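Local coordinates for NAD-dependent epimerase/dehydratase (Methylobacillus flagellatus KT, PDB 3GPI), which is of unestablished function but has the Rossmann-type fold of the NAD-dependent epimerase/dehydratase family and so probably binds a dinucleotide cofactor, at residues E87-T92 with E141-A146; A191-Y196 with Y210-N215. All coordinates share one frame; numbering follows the deposited sequence. Where two conformers were deposited one is given.

Contact 1: residues E87-T92 with E141-A146; sequences EGLRNT and EALLAA
Leu-143 reaches across to helix 86-95 and places its two methyl groups on two neighbouring residues there, Leu-89 and Arg-90. The inner methyl, CD2, is the tightly packed one. CD2 of Leu-143 lies 4.0 Å from CG of Leu-89 and 3.8 Å from CA of Arg-90, pressed against the helix backbone. The side chains of Leu-89 and Leu-143 run antiparallel to each other. CD2 of Leu-89 also meets CG of Leu-144 at 4.1 Å, and these two side chains meet nearly at right angles. Leu-144 gets there with its CG anti to the carbonyl carbon (chi1 -61°), although its CB does not point straight at the other helix.

Helix 86-95 and the end of helix 132-143, with the 3-10 turn after it, flank one side of the mainly parallel sheet of a Rossmann-type fold. On the sheet side, Leu-89 and Leu-144 both touch Phe-106 of strand 103-109. Leu-144 also rests on Val-104 and Ile-151, and Leu-89 on Tyr-69.

The outer side is looser and faces solvent. There the exposed Arg-90, modelled in two conformers, makes a less certain contact. In the conformer given, its chain bends at the third torsion (chi3 -60°), and NH1 of Arg-90 lies 3.4 Å from CD1 of Leu-143, at an oblique approach. With an alanine in place of Leu-143, a gap would probably open beside Leu-89, and the Arg-90 guanidinium would lose the methyl it lies against. No hydrogen bond joins the two segments.

Contact 2: residues A191-Y196 with Y210-N215; sequences AAFIAY and YIVTDN
Helix 187-201 runs past strand 209-212 with the backbones well apart. The nearest CA atoms, those of Phe-193 and Val-212, are 8.3 Å from each other. Side chains fill this distance, and no hydrogen bond crosses it. Tyr-210 and Val-212 alternate with Ile-211 along the strand, so their CB atoms point to the helix while that of Ile-211 points away.

Phe-193 carries the helix side alone. Its CG is anti to the backbone N (chi1 179°), which extends the ring toward the strand. The ring makes a T-shaped stack with Tyr-210, the edge of Phe-193 meeting the face of Tyr-210. The ring planes stand at 87° and the centroids are 5.2 Å apart. CZ of Phe-193 sits over the centre of the tyrosine ring, 3.8 Å from CD1 of Tyr-210. Nearer the backbone, CD2 of Phe-193 approaches CG2 of Val-212 obliquely at 3.9 Å. All three residues are buried. OH of Tyr-210 bonds to the backbone N of Glu-207.

Strand 181-186, helix 187-201 and strand 209-212 form a beta-alpha-beta crossover of the Rossmann-type fold. Both strands run parallel to strand 149-158, whose Leu-152 also touches Phe-193. Leu-254 of helix 252-256 packs on both Phe-193 and Val-212. Tyr-259 adds a second edge-to-face ring pair with Phe-193, while helix 13-24 lies against Ala-191, Ala-192, Ile-194 and Ala-195.

From the N terminus, the chain first builds strands 6-9 to 66-69, then enters helix 86-95. Contact 1 closes a loop of 48 residues that includes strand 103-109 and most of helix 132-143. The chain then passes through strands 149-158 and 181-186 to helix 187-201. Contact 2 closes a shorter loop of 13 residues as strand 209-212 returns beside strand 149-158. The two loops follow in series and neither nest nor cross. The centres of contacts 1 and 2 are about 21 Å apart, and their nearest atoms about 8 Å apart. Contact 1 ties helix 86-95 to the C-terminal end of helix 132-143; contact 2 ties helix to strand. Strand 149-158 touches both.

Contact 1: residues E87-T92 with E141-A146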
loop_
_atom_site.group_PDB
_atom_site.type_symbol
_atom_site.label_atom_id
_atom_site.label_comp_id
_atom_site.label_asym_id
_atom_site.label_seq_id
_atom_site.Cartn_x
_atom_site.Cartn_y
_atom_site.Cartn_z
ATOM N N GLU A 87 17.756 0.717 -5.241
ATOM C CA GLU A 87 18.281 1.000 -6.593
ATOM C C GLU A 87 17.278 1.790 -7.425
ATOM O O GLU A 87 17.607 2.862 -7.964
ATOM C CB GLU A 87 18.606 -0.315 -7.326
ATOM C CG GLU A 87 19.920 -0.323 -8.098
ATOM C CD GLU A 87 21.115 -0.645 -7.213
ATOM O OE1 GLU A 87 21.038 -0.412 -5.985
ATOM O OE2 GLU A 87 22.135 -1.135 -7.747
ATOM N N GLY A 88 16.078 1.227 -7.552
ATOM C CA GLY A 88 15.002 1.793 -8.363
ATOM C C GLY A 88 14.607 3.196 -7.913
ATOM O O GLY A 88 14.343 4.086 -8.747
ATOM N N LEU A 89 14.525 3.378 -6.599
ATOM C CA LEU A 89 14.220 4.682 -6.008
ATOM C C LEU A 89 15.365 5.680 -6.217
ATOM O O LEU A 89 15.148 6.852 -6.526
ATOM C CB LEU A 89 13.917 4.514 -4.515
ATOM C CG LEU A 89 13.686 5.799 -3.699
ATOM C CD1 LEU A 89 12.455 6.601 -4.218
ATOM C CD2 LEU A 89 13.535 5.478 -2.224
ATOM N N ARG A 90 16.599 5.207 -6.039
ATOM C CA ARG A 90 17.772 6.061 -6.248
ATOM C C ARG A 90 17.843 6.517 -7.704
ATOM O O ARG A 90 18.059 7.720 -7.946
ATOM C CB ARG A 90 19.099 5.389 -5.830
ATOM C CG ARG A 90 20.258 6.384 -5.732
ATOM C CD ARG A 90 21.617 5.690 -5.644
ATOM N NE ARG A 90 21.720 4.830 -4.471
ATOM C CZ ARG A 90 21.906 5.283 -3.237
ATOM N NH1 ARG A 90 21.997 6.591 -3.030
ATOM N NH2 ARG A 90 21.995 4.437 -2.216
ATOM N N ASN A 91 17.626 5.595 -8.632
ATOM C CA ASN A 91 17.667 5.879 -10.070
ATOM C C ASN A 91 16.589 6.891 -10.434
ATOM O O ASN A 91 16.858 7.840 -11.175
ATOM C CB ASN A 91 17.498 4.606 -10.903
ATOM C CG ASN A 91 18.704 3.678 -10.801
ATOM O OD1 ASN A 91 19.758 4.073 -10.304
ATOM N ND2 ASN A 91 18.529 2.458 -11.257
ATOM N N THR A 92 15.393 6.698 -9.882
ATOM C CA THR A 92 14.255 7.578 -10.158
ATOM C C THR A 92 14.506 8.969 -9.598
ATOM O O THR A 92 14.293 9.978 -10.293
ATOM C CB THR A 92 12.965 6.999 -9.558
ATOM O OG1 THR A 92 12.665 5.749 -10.180
ATOM C CG2 THR A 92 11.792 7.908 -9.848
ATOM N N GLU A 141 13.749 2.941 2.159
ATOM C CA GLU A 141 13.222 4.011 3.003
ATOM C C GLU A 141 14.296 4.999 3.407
ATOM O O GLU A 141 14.061 6.211 3.409
ATOM C CB GLU A 141 12.597 3.454 4.285
ATOM C CG GLU A 141 11.156 2.946 4.158
ATOM C CD GLU A 141 10.551 2.580 5.494
ATOM O OE1 GLU A 141 10.992 3.056 6.548
ATOM O OE2 GLU A 141 9.581 1.809 5.519
ATOM N N ALA A 142 15.471 4.464 3.737
ATOM C CA ALA A 142 16.520 5.216 4.437
ATOM C C ALA A 142 16.932 6.440 3.653
ATOM O O ALA A 142 17.197 7.507 4.241
ATOM C CB ALA A 142 17.728 4.320 4.678
ATOM N N LEU A 143 16.990 6.250 2.339
ATOM C CA LEU A 143 17.368 7.252 1.356
ATOM C C LEU A 143 16.552 8.522 1.522
ATOM O O LEU A 143 17.080 9.630 1.575
ATOM C CB LEU A 143 17.143 6.671 -0.033
ATOM C CG LEU A 143 17.804 7.295 -1.265
ATOM C CD1 LEU A 143 19.351 7.385 -1.113
ATOM C CD2 LEU A 143 17.446 6.482 -2.476
ATOM N N LEU A 144 15.247 8.364 1.648
ATOM C CA LEU A 144 14.379 9.525 1.776
ATOM C C LEU A 144 14.667 10.480 2.940
ATOM O O LEU A 144 14.021 11.528 3.032
ATOM C CB LEU A 144 12.928 9.062 1.836
ATOM C CG LEU A 144 12.502 8.312 0.581
ATOM C CD1 LEU A 144 11.102 7.728 0.753
ATOM C CD2 LEU A 144 12.570 9.212 -0.629
ATOM N N ALA A 145 15.629 10.155 3.823
ATOM C CA ALA A 145 15.921 11.030 4.976
ATOM C C ALA A 145 16.258 12.481 4.576
ATOM O O ALA A 145 15.931 13.414 5.322
ATOM C CB ALA A 145 17.052 10.442 5.848
ATOM N N ALA A 146 16.878 12.638 3.408
ATOM C CA ALA A 146 17.295 13.955 2.884
ATOM C C ALA A 146 16.236 14.672 2.071
ATOM O O ALA A 146 16.437 15.816 1.652
ATOM C CB ALA A 146 18.539 13.817 2.047
#

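Contact 2: residues A191-Y196 with Y210-N215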
loop_
_atom_site.group_PDB
_atom_site.type_symbol
_atom_site.label_atom_id
_atom_site.label_comp_id
_atom_site.label_asym_id
_atom_site.label_seq_id
_atom_site.Cartn_x
_atom_site.Cartn_y
_atom_site.Cartn_z
ATOM N N ALA A 191 -5.256 4.324 -1.767
ATOM C CA ALA A 191 -5.168 5.340 -2.787
ATOM C C ALA A 191 -5.765 6.655 -2.312
ATOM O O ALA A 191 -5.163 7.712 -2.550
ATOM C CB ALA A 191 -5.921 4.863 -4.038
ATOM N N ALA A 192 -6.940 6.586 -1.701
ATOM C CA ALA A 192 -7.614 7.814 -1.272
ATOM C C ALA A 192 -6.844 8.493 -0.152
ATOM O O ALA A 192 -6.841 9.714 -0.056
ATOM C CB ALA A 192 -9.039 7.530 -0.836
ATOM N N PHE A 193 -6.159 7.739 0.704
ATOM C CA PHE A 193 -5.366 8.390 1.755
ATOM C C PHE A 193 -4.188 9.129 1.128
ATOM O O PHE A 193 -3.867 10.274 1.515
ATOM C CB PHE A 193 -4.870 7.348 2.769
ATOM C CG PHE A 193 -4.011 7.943 3.869
ATOM C CD1 PHE A 193 -4.500 8.933 4.678
ATOM C CD2 PHE A 193 -2.734 7.457 4.100
ATOM C CE1 PHE A 193 -3.735 9.474 5.697
ATOM C CE2 PHE A 193 -1.933 7.995 5.114
ATOM C CZ PHE A 193 -2.441 8.998 5.905
ATOM N N ILE A 194 -3.526 8.528 0.155
ATOM C CA ILE A 194 -2.446 9.262 -0.528
ATOM C C ILE A 194 -2.976 10.506 -1.239
ATOM O O ILE A 194 -2.388 11.591 -1.127
ATOM C CB ILE A 194 -1.709 8.393 -1.538
ATOM C CG1 ILE A 194 -1.073 7.201 -0.817
ATOM C CG2 ILE A 194 -0.677 9.221 -2.300
ATOM C CD1 ILE A 194 -0.535 6.151 -1.753
ATOM N N ALA A 195 -4.134 10.399 -1.898
ATOM C CA ALA A 195 -4.732 11.591 -2.522
ATOM C C ALA A 195 -5.075 12.623 -1.494
ATOM O O ALA A 195 -4.888 13.833 -1.749
ATOM C CB ALA A 195 -5.975 11.231 -3.337
ATOM N N TYR A 196 -5.551 12.188 -0.331
ATOM C CA TYR A 196 -5.869 13.128 0.742
ATOM C C TYR A 196 -4.599 13.844 1.213
ATOM O O TYR A 196 -4.602 15.097 1.392
ATOM C CB TYR A 196 -6.549 12.395 1.895
ATOM C CG TYR A 196 -6.803 13.204 3.133
ATOM C CD1 TYR A 196 -7.880 14.089 3.179
ATOM C CD2 TYR A 196 -6.013 13.037 4.276
ATOM C CE1 TYR A 196 -8.148 14.792 4.311
ATOM C CE2 TYR A 196 -6.274 13.783 5.440
ATOM C CZ TYR A 196 -7.354 14.640 5.428
ATOM O OH TYR A 196 -7.630 15.377 6.576
ATOM N N TYR A 210 3.631 7.188 8.134
ATOM C CA TYR A 210 2.335 6.660 8.607
ATOM C C TYR A 210 2.295 5.191 8.359
ATOM O O TYR A 210 2.766 4.711 7.314
ATOM C CB TYR A 210 1.147 7.199 7.793
ATOM C CG TYR A 210 0.891 8.694 7.870
ATOM C CD1 TYR A 210 0.039 9.231 8.835
ATOM C CD2 TYR A 210 1.514 9.555 6.984
ATOM C CE1 TYR A 210 -0.194 10.616 8.887
ATOM C CE2 TYR A 210 1.283 10.945 7.029
ATOM C CZ TYR A 210 0.434 11.445 7.980
ATOM O OH TYR A 210 0.277 12.822 7.974
ATOM N N ILE A 211 1.672 4.496 9.293
ATOM C CA ILE A 211 1.189 3.142 9.054
ATOM C C ILE A 211 -0.189 3.294 8.387
ATOM O O ILE A 211 -1.073 4.008 8.883
ATOM C CB ILE A 211 1.063 2.364 10.370
ATOM C CG1 ILE A 211 2.473 2.106 10.911
ATOM C CG2 ILE A 211 0.392 0.974 10.092
ATOM C CD1 ILE A 211 2.526 1.402 12.280
ATOM N N VAL A 212 -0.368 2.651 7.235
ATOM C CA VAL A 212 -1.630 2.723 6.491
ATOM C C VAL A 212 -2.310 1.383 6.649
ATOM O O VAL A 212 -1.926 0.401 6.001
ATOM C CB VAL A 212 -1.352 3.074 5.016
ATOM C CG1 VAL A 212 -2.668 3.321 4.291
ATOM C CG2 VAL A 212 -0.568 4.373 4.923
ATOM N N THR A 213 -3.296 1.364 7.534
ATOM C CA THR A 213 -3.997 0.123 7.915
ATOM C C THR A 213 -5.375 0.494 8.440
ATOM O O THR A 213 -5.602 1.650 8.802
ATOM C CB THR A 213 -3.144 -0.702 8.912
ATOM O OG1 THR A 213 -3.623 -2.047 8.988
ATOM C CG2 THR A 213 -3.132 -0.062 10.302
ATOM N N ASP A 214 -6.299 -0.462 8.442
ATOM C CA ASP A 214 -7.650 -0.139 8.897
ATOM C C ASP A 214 -7.793 -0.277 10.408
ATOM O O ASP A 214 -6.796 -0.458 11.088
ATOM C CB ASP A 214 -8.724 -0.913 8.124
ATOM C CG ASP A 214 -8.879 -2.374 8.578
ATOM O OD1 ASP A 214 -8.366 -2.783 9.641
ATOM O OD2 ASP A 214 -9.613 -3.084 7.877
ATOM N N ASN A 215 -9.007 -0.158 10.913
ATOM C CA ASN A 215 -9.241 -0.098 12.359
ATOM C C ASN A 215 -9.208 -1.431 13.090
ATOM O O ASN A 215 -9.178 -1.424 14.345
ATOM C CB ASN A 215 -10.632 0.496 12.627
ATOM C CG ASN A 215 -10.761 1.942 12.229
ATOM O OD1 ASN A 215 -9.822 2.704 12.151
ATOM N ND2 ASN A 215 -12.002 2.325 12.035
#